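Local coordinates for uncharacterized protein (Bacteroides ovatus, PDB 3NQK) that is of unknown function but is rich in beta strands and carries DUF4973 (E-set clan) and BT_3044-like C-terminal family sequences, at residues 264-269 against 301-306. Numbering follows the deposited sequence.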
# COMPACT_ATOMS: atom_id res chain seq x y z
N LEU A 264 5.93 14.36 -0.99
CA LEU A 264 6.16 14.06 0.39
C LEU A 264 5.49 15.06 1.34
O LEU A 264 5.80 16.25 1.32
CB LEU A 264 7.65 14.01 0.67
CG LEU A 264 8.03 13.46 2.04
CD1 LEU A 264 7.51 12.03 2.20
CD2 LEU A 264 9.53 13.52 2.24
N GLU A 265 4.61 14.56 2.18
CA GLU A 265 3.97 15.37 3.19
C GLU A 265 4.74 15.21 4.50
O GLU A 265 5.01 14.10 4.92
CB GLU A 265 2.50 14.94 3.38
CG GLU A 265 1.82 15.55 4.62
CD GLU A 265 0.41 15.02 4.86
OE1 GLU A 265 0.05 13.96 4.30
OE2 GLU A 265 -0.33 15.66 5.65
N ARG A 266 5.10 16.32 5.12
CA ARG A 266 5.77 16.30 6.39
C ARG A 266 4.81 16.75 7.48
O ARG A 266 4.33 17.87 7.45
CB ARG A 266 6.99 17.21 6.36
CG ARG A 266 8.10 16.74 5.38
CD ARG A 266 9.47 17.37 5.71
NE ARG A 266 10.48 17.11 4.68
CZ ARG A 266 11.15 15.95 4.52
NH1 ARG A 266 10.91 14.91 5.33
NH2 ARG A 266 12.04 15.84 3.55
N ARG A 267 4.46 15.84 8.39
CA ARG A 267 3.48 16.12 9.44
C ARG A 267 4.17 16.29 10.78
O ARG A 267 4.92 15.41 11.23
CB ARG A 267 2.45 15.00 9.52
CG ARG A 267 1.16 15.41 10.25
CD ARG A 267 0.24 14.21 10.54
NE ARG A 267 -0.24 13.56 9.31
CZ ARG A 267 -1.25 14.00 8.56
NH1 ARG A 267 -1.89 15.12 8.89
NH2 ARG A 267 -1.61 13.34 7.48
N TYR A 268 3.93 17.42 11.41
CA TYR A 268 4.56 17.75 12.67
C TYR A 268 3.55 17.79 13.82
O TYR A 268 2.48 18.37 13.68
CB TYR A 268 5.22 19.11 12.57
CG TYR A 268 6.24 19.22 11.47
CD1 TYR A 268 7.58 18.90 11.70
CD2 TYR A 268 5.89 19.66 10.21
CE1 TYR A 268 8.52 19.03 10.69
CE2 TYR A 268 6.84 19.78 9.20
CZ TYR A 268 8.15 19.46 9.45
OH TYR A 268 9.07 19.57 8.46
N VAL A 269 3.89 17.14 14.92
CA VAL A 269 3.13 17.28 16.16
C VAL A 269 4.05 17.85 17.18
O VAL A 269 5.05 17.23 17.53
CB VAL A 269 2.63 15.96 16.68
CG1 VAL A 269 1.94 16.17 18.02
CG2 VAL A 269 1.68 15.31 15.67
N THR A 301 8.98 17.97 19.30
CA THR A 301 8.21 17.89 18.06
C THR A 301 8.45 16.56 17.40
O THR A 301 9.56 16.13 17.27
CB THR A 301 8.62 19.01 17.09
OG1 THR A 301 8.45 20.27 17.73
CG2 THR A 301 7.79 18.96 15.79
N LEU A 302 7.37 15.90 17.00
CA LEU A 302 7.44 14.63 16.32
C LEU A 302 7.17 14.86 14.85
O LEU A 302 6.23 15.58 14.50
CB LEU A 302 6.40 13.68 16.89
CG LEU A 302 6.12 12.43 16.08
CD1 LEU A 302 7.33 11.47 16.12
CD2 LEU A 302 4.84 11.74 16.58
N LEU A 303 8.02 14.31 14.00
CA LEU A 303 7.85 14.41 12.53
C LEU A 303 7.39 13.10 11.98
O LEU A 303 7.86 12.06 12.38
CB LEU A 303 9.16 14.79 11.87
CG LEU A 303 9.27 14.61 10.33
CD1 LEU A 303 8.28 15.46 9.60
CD2 LEU A 303 10.68 14.92 9.86
N ARG A 304 6.50 13.16 11.02
CA ARG A 304 5.99 11.96 10.41
C ARG A 304 5.97 12.19 8.89
O ARG A 304 5.31 13.09 8.41
CB ARG A 304 4.59 11.68 10.97
CG ARG A 304 3.95 10.37 10.56
CD ARG A 304 4.67 9.16 11.07
NE ARG A 304 4.69 9.01 12.53
CZ ARG A 304 3.67 8.56 13.25
NH1 ARG A 304 2.48 8.37 12.68
NH2 ARG A 304 3.82 8.37 14.55
N ASN A 305 6.79 11.45 8.17
CA ASN A 305 6.92 11.63 6.72
C ASN A 305 5.95 10.77 5.97
O ASN A 305 5.92 9.55 6.17
CB ASN A 305 8.33 11.32 6.28
CG ASN A 305 9.35 12.19 6.96
OD1 ASN A 305 9.31 13.41 6.84
ND2 ASN A 305 10.25 11.58 7.69
N ILE A 306 5.18 11.37 5.05
CA ILE A 306 4.10 10.65 4.36
C ILE A 306 4.17 10.78 2.87
O ILE A 306 4.16 11.88 2.32
CB ILE A 306 2.75 11.18 4.79
CG1 ILE A 306 2.50 10.87 6.27
CG2 ILE A 306 1.65 10.57 3.93
CD1 ILE A 306 1.19 11.51 6.83
O HOH W 1 3.89 13.99 13.21
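E265, R267 and V269 exchange paired backbone hydrogen bonds with I306, R304 and L302, joining 264-269 and 301-306 as antiparallel strands whose axes come within 4.6 Å. On the face bearing R266 and Y268, the flat ring of Y268 offers a face to a methyl of L303: CD1 sits over it, 4.1 Å from the centroid, in a CH-pi contact, while T301 CG2 meets the ring edge. Farther along, R266 NH1 reaches N305 OD1 at 2.7 Å, a weak bond bent to 123° at the hydrogen, with guanidinium and amide planes nearly perpendicular. The CG of R266 stands anti to the carbonyl carbon (chi1 -65°) and its chain then runs extended, NE meeting D258 in a salt bridge while NH1 turns to N305. An alanine at R266 would probably leave D258 without its salt-bridge mate and the N305 amide freer to turn. Both strands belong to a large antiparallel sheet, in the region of the BT_3044-like C-terminal family: 244-257 borders 264-269 on its other side, and E318 near the chain end bonds the backbone of N305. On the opposite face, I306 places CD1 at the R267 guanidinium edge and lies side by side with E265, its CG2 and CD1 against OE1. E265 OE2 stands above the R267 guanidinium, 3.2 Å from NH2, a salt bridge of charges only, since no N-H points at the oxygen. R304, bent at chi2 and chi3, leads away, its NH2 hydrogen-bonding the carbonyls of S161 and N158. Buried, apolar V269 and L302 share this face, both touching Y164 of strand 162-165.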